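Local structure of putative phophotriesterase (3RHG) at residues Leu257-Pro262 / Leu297-Ala302; Pro22-Phe27 / His293-Lys298. The protein probably hydrolyses ester bonds with the help of a pair of zinc ions, as a member of the phosphotriesterase family of the amidohydrolases. One frame throughout, in Å; residues are numbered along the deposited sequence. Where two conformers were deposited one is given.

In the fold
Both contacts use the chain that follows strand 289-291, the last strand of the parallel barrel, and they share L297 and K298; the centres of contacts 1 and 2 lie about 10 Å apart. Contact 2 (22-27 with 293-298) is the inner one, about 8 Å from the centre of the chain, where the first and last strands end at a zinc ion. Contact 1 (257-262 with 297-302) lies about 16 Å out, where the same loop meets the one after strand 249-252. M300 joins them: its CE packs 3.3 Å from H293 O and 3.6 Å from V295 CA. Benzoic acid touches both, with L257 and F261 from contact 1 and D294 and F296 from contact 2 lining its pocket.

Contact 1 of 2, residues Leu257-Pro262 / Leu297-Ala302; sequences LDISFP and LKQMWA. With BEZ (benzoic acid), chain D.
L257 and M300 make the tightest meeting between these two loops: L257 CD1 comes to 3.3 Å from M300 CE, closer than usual for two methyls, and 3.5 Å from M300 SD. M300 is extended as far as SD and then bends (chi3 64°), which brings its terminal methyl against the leucine. Next to them I259 points into the other loop. Its CD1 lies 3.8 Å from L297 CD1, and the same methyl packs 3.4 Å from NE2 of Q299, whose side chain arrives from the opposite direction. This is packing against the amide, not a bond to it; the amide's polar ends are held by N68 and the carbonyl of L58. The looser side is at S260 and P262, partly exposed and taking no part, and S260 packs on M271 of the second subunit. Benzoic acid lies over one face of the F261 ring, its C5 3.6 Å from F261 CZ, and I259 CG2 against the other, toward the rim. L257 CD2 sits at the ring edge, 3.9 Å from C4 of the ligand. The 257-262 loop, backed by 297-302, thus lines part of the ligand pocket beyond the strand ends of a TIM-type barrel.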
ATOM      1  N   LEU A 257       5.224   2.676   5.481  1.00 18.33           N
ATOM      2  CA  LEU A 257       4.530   1.922   6.513  1.00 21.47           C
ATOM      3  C   LEU A 257       3.385   1.063   5.897  1.00 26.14           C
ATOM      4  O   LEU A 257       3.267  -0.149   6.162  1.00 27.24           O
ATOM      5  CB  LEU A 257       4.050   2.881   7.617  1.00 25.78           C
ATOM      6  CG  LEU A 257       3.162   2.281   8.710  1.00 25.33           C
ATOM      7  CD1 LEU A 257       3.994   1.350   9.504  1.00 29.75           C
ATOM      8  CD2 LEU A 257       2.597   3.368   9.574  1.00 27.18           C
ATOM      9  N   ASP A 258       2.564   1.683   5.066  1.00 26.96           N
ATOM     10  CA  ASP A 258       1.587   0.973   4.220  1.00 24.05           C
ATOM     11  C   ASP A 258       0.604   0.142   5.031  1.00 22.81           C
ATOM     12  O   ASP A 258       0.290  -1.000   4.660  1.00 28.58           O
ATOM     13  CB  ASP A 258       2.268   0.066   3.185  1.00 26.28           C
ATOM     14  CG  ASP A 258       3.084   0.835   2.132  1.00 26.02           C
ATOM     15  OD1 ASP A 258       3.099   2.099   2.100  1.00 27.35           O
ATOM     16  OD2 ASP A 258       3.718   0.144   1.308  1.00 24.94           O
ATOM     17  N   ILE A 259       0.109   0.711   6.125  1.00 21.83           N
ATOM     18  CA  ILE A 259      -0.815  -0.009   7.010  1.00 21.88           C
ATOM     19  C   ILE A 259      -1.968   0.915   7.342  1.00 22.26           C
ATOM     20  O   ILE A 259      -1.792   2.139   7.478  1.00 25.74           O
ATOM     21  CB  ILE A 259      -0.117  -0.439   8.324  1.00 23.23           C
ATOM     22  CG1 ILE A 259       1.019  -1.428   8.048  1.00 21.78           C
ATOM     23  CG2 ILE A 259      -1.110  -1.049   9.312  1.00 27.29           C
ATOM     24  CD1 ILE A 259       1.890  -1.734   9.308  1.00 26.08           C
ATOM     25  N   SER A 260      -3.154   0.325   7.454  1.00 24.61           N
ATOM     26  CA  SER A 260      -4.322   1.042   7.926  0.50 27.17           C
ATOM     27  C   SER A 260      -4.698   0.501   9.311  1.00 27.49           C
ATOM     28  O   SER A 260      -4.832  -0.714   9.505  1.00 31.77           O
ATOM     29  CB  SER A 260      -5.474   0.899   6.925  0.50 31.16           C
ATOM     30  OG  SER A 260      -5.079   1.310   5.615  0.50 31.98           O
ATOM     31  N   PHE A 261      -4.861   1.405  10.262  1.00 30.39           N
ATOM     32  CA  PHE A 261      -5.196   1.021  11.614  1.00 31.89           C
ATOM     33  C   PHE A 261      -6.703   1.170  11.835  1.00 30.60           C
ATOM     34  O   PHE A 261      -7.330   2.111  11.339  1.00 34.19           O
ATOM     35  CB  PHE A 261      -4.358   1.849  12.593  1.00 32.55           C
ATOM     36  CG  PHE A 261      -2.887   1.688  12.373  1.00 29.09           C
ATOM     37  CD1 PHE A 261      -2.198   0.632  12.954  1.00 31.68           C
ATOM     38  CD2 PHE A 261      -2.200   2.557  11.523  1.00 29.24           C
ATOM     39  CE1 PHE A 261      -0.848   0.461  12.728  1.00 26.80           C
ATOM     40  CE2 PHE A 261      -0.844   2.391  11.284  1.00 26.19           C
ATOM     41  CZ  PHE A 261      -0.158   1.353  11.881  1.00 26.63           C
ATOM     42  N   PRO A 262      -7.302   0.216  12.542  1.00 27.43           N
ATOM     43  CA  PRO A 262      -8.751   0.293  12.705  1.00 29.27           C
ATOM     44  C   PRO A 262      -9.224   1.576  13.406  1.00 31.52           C
ATOM     45  O   PRO A 262     -10.319   2.060  13.126  1.00 33.96           O
ATOM     46  CB  PRO A 262      -9.082  -0.942  13.532  1.00 29.91           C
ATOM     47  CG  PRO A 262      -7.967  -1.916  13.240  1.00 27.76           C
ATOM     48  CD  PRO A 262      -6.753  -1.116  12.839  1.00 24.46           C
ATOM     49  N   LEU A 297       6.792  -3.651  13.636  1.00 20.65           N
ATOM     50  CA  LEU A 297       5.945  -4.835  13.498  1.00 19.20           C
ATOM     51  C   LEU A 297       6.639  -5.804  12.568  1.00 21.76           C
ATOM     52  O   LEU A 297       7.343  -5.375  11.651  1.00 23.03           O
ATOM     53  CB  LEU A 297       4.588  -4.460  12.888  1.00 21.75           C
ATOM     54  CG  LEU A 297       3.670  -3.524  13.679  1.00 20.27           C
ATOM     55  CD1 LEU A 297       2.547  -2.945  12.799  1.00 22.21           C
ATOM     56  CD2 LEU A 297       3.077  -4.235  14.951  1.00 22.18           C
ATOM     57  N   LYS A 298       6.445  -7.105  12.775  1.00 21.34           N
ATOM     58  CA  LYS A 298       7.119  -8.066  11.920  1.00 21.22           C
ATOM     59  C   LYS A 298       6.666  -7.928  10.469  1.00 20.45           C
ATOM     60  O   LYS A 298       7.419  -8.249   9.550  1.00 22.94           O
ATOM     61  CB  LYS A 298       6.928  -9.511  12.429  1.00 24.73           C
ATOM     62  CG  LYS A 298       7.590  -9.788  13.779  1.00 24.57           C
ATOM     63  CD  LYS A 298       7.631 -11.278  14.060  1.00 29.24           C
ATOM     64  CE  LYS A 298       8.177 -11.556  15.443  1.00 28.07           C
ATOM     65  NZ  LYS A 298       8.224 -13.028  15.731  1.00 29.59           N
ATOM     66  N   GLN A 299       5.427  -7.478  10.257  1.00 22.27           N
ATOM     67  CA  GLN A 299       4.907  -7.368   8.900  1.00 22.80           C
ATOM     68  C   GLN A 299       5.673  -6.323   8.085  1.00 21.69           C
ATOM     69  O   GLN A 299       5.598  -6.316   6.850  1.00 22.63           O
ATOM     70  CB  GLN A 299       3.423  -7.005   8.904  1.00 21.99           C
ATOM     71  CG  GLN A 299       3.170  -5.553   9.216  1.00 22.20           C
ATOM     72  CD  GLN A 299       1.689  -5.296   9.412  1.00 24.78           C
ATOM     73  OE1 GLN A 299       1.148  -5.525  10.494  1.00 24.47           O
ATOM     74  NE2 GLN A 299       1.021  -4.832   8.357  1.00 24.70           N
ATOM     75  N   MET A 300       6.417  -5.449   8.761  1.00 20.84           N
ATOM     76  CA  MET A 300       7.156  -4.426   8.032  1.00 19.53           C
ATOM     77  C   MET A 300       8.487  -4.917   7.462  1.00 22.15           C
ATOM     78  O   MET A 300       9.098  -4.255   6.605  1.00 22.38           O
ATOM     79  CB  MET A 300       7.373  -3.194   8.901  1.00 21.25           C
ATOM     80  CG  MET A 300       6.063  -2.582   9.353  1.00 18.34           C
ATOM     81  SD  MET A 300       6.232  -1.174  10.448  1.00 20.54           S
ATOM     82  CE  MET A 300       7.059   0.036   9.371  1.00 20.92           C
ATOM     83  N   TRP A 301       8.954  -6.068   7.935  1.00 20.52           N
ATOM     84  CA  TRP A 301      10.198  -6.619   7.414  1.00 19.52           C
ATOM     85  C   TRP A 301      10.058  -6.970   5.932  1.00 22.88           C
ATOM     86  O   TRP A 301       9.013  -7.494   5.516  1.00 23.83           O
ATOM     87  CB  TRP A 301      10.534  -7.898   8.179  1.00 22.05           C
ATOM     88  CG  TRP A 301      10.950  -7.673   9.591  1.00 23.89           C
ATOM     89  CD1 TRP A 301      11.442  -6.515  10.148  1.00 23.27           C
ATOM     90  CD2 TRP A 301      10.988  -8.662  10.617  1.00 24.32           C
ATOM     91  NE1 TRP A 301      11.760  -6.732  11.471  1.00 25.44           N
ATOM     92  CE2 TRP A 301      11.479  -8.039  11.785  1.00 26.80           C
ATOM     93  CE3 TRP A 301      10.616 -10.010  10.671  1.00 27.84           C
ATOM     94  CZ2 TRP A 301      11.625  -8.729  12.996  1.00 27.26           C
ATOM     95  CZ3 TRP A 301      10.775 -10.693  11.860  1.00 24.11           C
ATOM     96  CH2 TRP A 301      11.275 -10.055  13.009  1.00 27.17           C
ATOM     97  N   ALA A 302      11.094  -6.683   5.138  1.00 22.83           N
ATOM     98  CA  ALA A 302      11.087  -7.040   3.712  1.00 21.63           C
ATOM     99  C   ALA A 302      10.898  -8.541   3.452  1.00 24.94           C
ATOM    100  O   ALA A 302      10.240  -8.927   2.478  1.00 26.68           O
ATOM    101  CB  ALA A 302      12.353  -6.532   3.019  1.00 23.99           C
TER
HETATM  102  C   BEZ D 369       0.391   5.502  16.333  1.00 36.16           C
HETATM  103  O1  BEZ D 369       0.485   6.582  16.955  1.00 38.65           O
HETATM  104  O2  BEZ D 369      -0.554   4.719  16.592  1.00 40.04           O
HETATM  105  C1  BEZ D 369       1.390   5.136  15.283  1.00 28.24           C
HETATM  106  C2  BEZ D 369       2.531   5.916  15.074  1.00 30.56           C
HETATM  107  C3  BEZ D 369       3.456   5.546  14.099  1.00 29.17           C
HETATM  108  C4  BEZ D 369       3.235   4.417  13.322  1.00 28.43           C
HETATM  109  C5  BEZ D 369       2.091   3.651  13.526  1.00 27.32           C
HETATM  110  C6  BEZ D 369       1.166   4.000  14.507  1.00 30.20           C

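Contact 2 of 2, residues Pro22-Phe27 / His293-Lys298; sequences PHEHLF and HDVFLK. With ZN (zinc ion), chain B; BEZ (benzoic acid), chain D.
H23, H25 and D294 meet at one zinc ion. H23 NE2 binds it at 2.1 Å and H25 NE2 at 2.0 Å, while D294 OD1 completes the contribution of these segments at 2.4 Å. OD1 lies at the edge of both imidazoles, and its carboxylate is turned 75° from the H23 ring. E166 also binds this metal and, with H199 and H229, the second zinc.

Along D294, CB rests 3.9 Å from H23 CD2 and CG 3.6 Å from that same H23 CD2; with CG anti to the backbone N (chi1 -162°) the carboxylate lies alongside both histidines. OD1 takes the metal; OD2 turns from it toward the ligand, 3.4 Å from C3 of benzoic acid.

The E24 carboxylate grips the loop after the eighth strand. Its OE1 accepts V295 N nearly along the C-O axis, and OE2 accepts both H293 N (2.8 Å, 166°) and H293 ND1 (3.0 Å) from opposite faces of the carboxylate plane, with S292 OG a further partner. NE2 of H293 is hydrogen-bonded to V312 N. D294 N to H23 O and H25 N to V295 O add two backbone bonds. N197 and T96 hold the outer nitrogens of H23 and H25, which should fix the ring rotations.

The HxH pair at the end of the first strand and the aspartate after the eighth are an amidohydrolase signature. Two imidazoles and a carboxylate on one zinc, with E166 bridging to the second, are consistent with a metal-activated water attacking an ester.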
ATOM      1  N   PRO A  22      17.067   7.571  11.683  1.00 16.63           N
ATOM      2  CA  PRO A  22      16.929   8.144  13.039  1.00 16.81           C
ATOM      3  C   PRO A  22      15.760   7.637  13.867  1.00 15.84           C
ATOM      4  O   PRO A  22      15.647   8.006  15.049  1.00 17.70           O
ATOM      5  CB  PRO A  22      16.773   9.655  12.763  1.00 17.37           C
ATOM      6  CG  PRO A  22      16.055   9.682  11.424  1.00 19.03           C
ATOM      7  CD  PRO A  22      16.657   8.516  10.630  1.00 17.37           C
ATOM      8  N   HIS A  23      14.866   6.848  13.279  1.00 16.56           N
ATOM      9  CA  HIS A  23      13.733   6.374  14.097  1.00 16.01           C
ATOM     10  C   HIS A  23      13.257   5.000  13.633  1.00 15.55           C
ATOM     11  O   HIS A  23      12.479   4.901  12.673  1.00 16.86           O
ATOM     12  CB  HIS A  23      12.545   7.357  14.088  1.00 17.84           C
ATOM     13  CG  HIS A  23      11.420   6.951  15.012  1.00 19.32           C
ATOM     14  ND1 HIS A  23      11.061   7.679  16.130  1.00 19.03           N
ATOM     15  CD2 HIS A  23      10.585   5.881  14.978  1.00 17.94           C
ATOM     16  CE1 HIS A  23      10.048   7.081  16.742  1.00 21.10           C
ATOM     17  NE2 HIS A  23       9.739   5.982  16.067  1.00 18.06           N
ATOM     18  N   GLU A  24      13.726   3.955  14.315  1.00 18.31           N
ATOM     19  CA  GLU A  24      13.371   2.572  13.970  1.00 17.54           C
ATOM     20  C   GLU A  24      13.182   1.809  15.268  1.00 17.30           C
ATOM     21  O   GLU A  24      13.522   2.318  16.332  1.00 17.69           O
ATOM     22  CB  GLU A  24      14.513   1.922  13.143  1.00 18.75           C
ATOM     23  CG  GLU A  24      14.876   2.693  11.896  1.00 17.80           C
ATOM     24  CD  GLU A  24      13.761   2.716  10.881  1.00 19.01           C
ATOM     25  OE1 GLU A  24      12.816   1.874  10.953  1.00 18.28           O
ATOM     26  OE2 GLU A  24      13.819   3.592   9.998  1.00 19.34           O
ATOM     27  N   HIS A  25      12.646   0.596  15.183  1.00 18.58           N
ATOM     28  CA  HIS A  25      12.673  -0.308  16.327  1.00 17.07           C
ATOM     29  C   HIS A  25      13.293  -1.613  15.914  1.00 18.40           C
ATOM     30  O   HIS A  25      12.748  -2.303  15.071  1.00 20.61           O
ATOM     31  CB  HIS A  25      11.275  -0.500  16.935  1.00 17.66           C
ATOM     32  CG  HIS A  25      10.646   0.803  17.311  1.00 16.47           C
ATOM     33  ND1 HIS A  25      10.848   1.393  18.538  1.00 18.42           N
ATOM     34  CD2 HIS A  25       9.916   1.685  16.583  1.00 18.14           C
ATOM     35  CE1 HIS A  25      10.226   2.557  18.577  1.00 17.13           C
ATOM     36  NE2 HIS A  25       9.644   2.757  17.405  1.00 17.48           N
ATOM     37  N   LEU A  26      14.467  -1.910  16.464  1.00 20.38           N
ATOM     38  CA  LEU A  26      15.098  -3.209  16.218  1.00 20.31           C
ATOM     39  C   LEU A  26      14.484  -4.285  17.103  1.00 20.50           C
ATOM     40  O   LEU A  26      14.123  -5.350  16.606  1.00 22.32           O
ATOM     41  CB  LEU A  26      16.615  -3.159  16.434  1.00 21.85           C
ATOM     42  CG  LEU A  26      17.384  -2.544  15.253  1.00 21.09           C
ATOM     43  CD1 LEU A  26      16.924  -1.096  15.020  1.00 25.85           C
ATOM     44  CD2 LEU A  26      18.908  -2.627  15.462  1.00 23.96           C
ATOM     45  N   PHE A  27      14.392  -3.992  18.402  1.00 20.60           N
ATOM     46  CA  PHE A  27      13.827  -4.909  19.392  1.00 20.26           C
ATOM     47  C   PHE A  27      12.761  -4.181  20.197  1.00 22.19           C
ATOM     48  O   PHE A  27      13.029  -3.174  20.874  1.00 23.50           O
ATOM     49  CB  PHE A  27      14.926  -5.473  20.301  1.00 21.14           C
ATOM     50  CG  PHE A  27      16.008  -6.192  19.537  1.00 22.63           C
ATOM     51  CD1 PHE A  27      15.790  -7.486  19.059  1.00 26.20           C
ATOM     52  CD2 PHE A  27      17.231  -5.579  19.271  1.00 24.11           C
ATOM     53  CE1 PHE A  27      16.752  -8.153  18.327  1.00 26.00           C
ATOM     54  CE2 PHE A  27      18.207  -6.242  18.536  1.00 24.64           C
ATOM     55  CZ  PHE A  27      17.970  -7.530  18.059  1.00 25.72           C
ATOM     56  N   HIS A 293      11.626   4.793   8.712  1.00 18.40           N
ATOM     57  CA  HIS A 293      10.575   3.805   8.410  1.00 18.18           C
ATOM     58  C   HIS A 293       9.684   3.478   9.615  1.00 17.23           C
ATOM     59  O   HIS A 293       8.572   2.989   9.439  1.00 18.04           O
ATOM     60  CB  HIS A 293      11.211   2.459   8.004  1.00 19.50           C
ATOM     61  CG  HIS A 293      12.207   2.550   6.892  1.00 19.55           C
ATOM     62  ND1 HIS A 293      13.548   2.790   7.125  1.00 19.15           N
ATOM     63  CD2 HIS A 293      12.075   2.391   5.547  1.00 20.55           C
ATOM     64  CE1 HIS A 293      14.200   2.784   5.968  1.00 18.39           C
ATOM     65  NE2 HIS A 293      13.333   2.541   4.996  1.00 20.80           N
ATOM     66  N   ASP A 294      10.211   3.662  10.827  1.00 15.77           N
ATOM     67  CA  ASP A 294       9.508   3.218  12.039  1.00 16.77           C
ATOM     68  C   ASP A 294       9.129   1.753  11.992  1.00 16.15           C
ATOM     69  O   ASP A 294       8.020   1.395  12.394  1.00 18.27           O
ATOM     70  CB  ASP A 294       8.271   4.093  12.346  1.00 20.25           C
ATOM     71  CG  ASP A 294       7.795   3.941  13.776  1.00 18.73           C
ATOM     72  OD1 ASP A 294       8.634   3.579  14.643  1.00 20.52           O
ATOM     73  OD2 ASP A 294       6.573   4.164  14.050  1.00 20.40           O
ATOM     74  N   VAL A 295      10.029   0.896  11.513  1.00 17.33           N
ATOM     75  CA  VAL A 295       9.787  -0.549  11.602  1.00 18.40           C
ATOM     76  C   VAL A 295       9.471  -0.879  13.061  1.00 19.43           C
ATOM     77  O   VAL A 295      10.260  -0.564  13.948  1.00 20.06           O
ATOM     78  CB  VAL A 295      10.993  -1.377  11.111  1.00 19.31           C
ATOM     79  CG1 VAL A 295      10.810  -2.871  11.461  1.00 23.63           C
ATOM     80  CG2 VAL A 295      11.176  -1.190   9.606  1.00 20.61           C
ATOM     81  N   PHE A 296       8.320  -1.504  13.320  1.00 19.86           N
ATOM     82  CA  PHE A 296       7.961  -1.818  14.696  1.00 18.31           C
ATOM     83  C   PHE A 296       7.062  -3.039  14.793  1.00 20.20           C
ATOM     84  O   PHE A 296       6.645  -3.409  15.894  1.00 21.47           O
ATOM     85  CB  PHE A 296       7.329  -0.607  15.410  1.00 20.92           C
ATOM     86  CG  PHE A 296       5.852  -0.376  15.106  1.00 19.60           C
ATOM     87  CD1 PHE A 296       4.883  -0.725  16.048  1.00 21.21           C
ATOM     88  CD2 PHE A 296       5.442   0.240  13.912  1.00 19.03           C
ATOM     89  CE1 PHE A 296       3.508  -0.511  15.798  1.00 20.30           C
ATOM     90  CE2 PHE A 296       4.076   0.475  13.638  1.00 20.25           C
ATOM     91  CZ  PHE A 296       3.111   0.117  14.590  1.00 21.29           C
ATOM     92  N   LEU A 297       6.792  -3.651  13.636  1.00 20.65           N
ATOM     93  CA  LEU A 297       5.945  -4.835  13.498  1.00 19.20           C
ATOM     94  C   LEU A 297       6.639  -5.804  12.568  1.00 21.76           C
ATOM     95  O   LEU A 297       7.343  -5.375  11.651  1.00 23.03           O
ATOM     96  CB  LEU A 297       4.588  -4.460  12.888  1.00 21.75           C
ATOM     97  CG  LEU A 297       3.670  -3.524  13.679  1.00 20.27           C
ATOM     98  CD1 LEU A 297       2.547  -2.945  12.799  1.00 22.21           C
ATOM     99  CD2 LEU A 297       3.077  -4.235  14.951  1.00 22.18           C
ATOM    100  N   LYS A 298       6.445  -7.105  12.775  1.00 21.34           N
ATOM    101  CA  LYS A 298       7.119  -8.066  11.920  1.00 21.22           C
ATOM    102  C   LYS A 298       6.666  -7.928  10.469  1.00 20.45           C
ATOM    103  O   LYS A 298       7.419  -8.249   9.550  1.00 22.94           O
ATOM    104  CB  LYS A 298       6.928  -9.511  12.429  1.00 24.73           C
ATOM    105  CG  LYS A 298       7.590  -9.788  13.779  1.00 24.57           C
ATOM    106  CD  LYS A 298       7.631 -11.278  14.060  1.00 29.24           C
ATOM    107  CE  LYS A 298       8.177 -11.556  15.443  1.00 28.07           C
ATOM    108  NZ  LYS A 298       8.224 -13.028  15.731  1.00 29.59           N
TER
HETATM  109 ZN    ZN B 367       8.671   4.407  16.848  1.00 21.10          ZN
HETATM  110  C   BEZ D 369       0.391   5.502  16.333  1.00 36.16           C
HETATM  111  O1  BEZ D 369       0.485   6.582  16.955  1.00 38.65           O
HETATM  112  O2  BEZ D 369      -0.554   4.719  16.592  1.00 40.04           O
HETATM  113  C1  BEZ D 369       1.390   5.136  15.283  1.00 28.24           C
HETATM  114  C2  BEZ D 369       2.531   5.916  15.074  1.00 30.56           C
HETATM  115  C3  BEZ D 369       3.456   5.546  14.099  1.00 29.17           C
HETATM  116  C4  BEZ D 369       3.235   4.417  13.322  1.00 28.43           C
HETATM  117  C5  BEZ D 369       2.091   3.651  13.526  1.00 27.32           C
HETATM  118  C6  BEZ D 369       1.166   4.000  14.507  1.00 30.20           C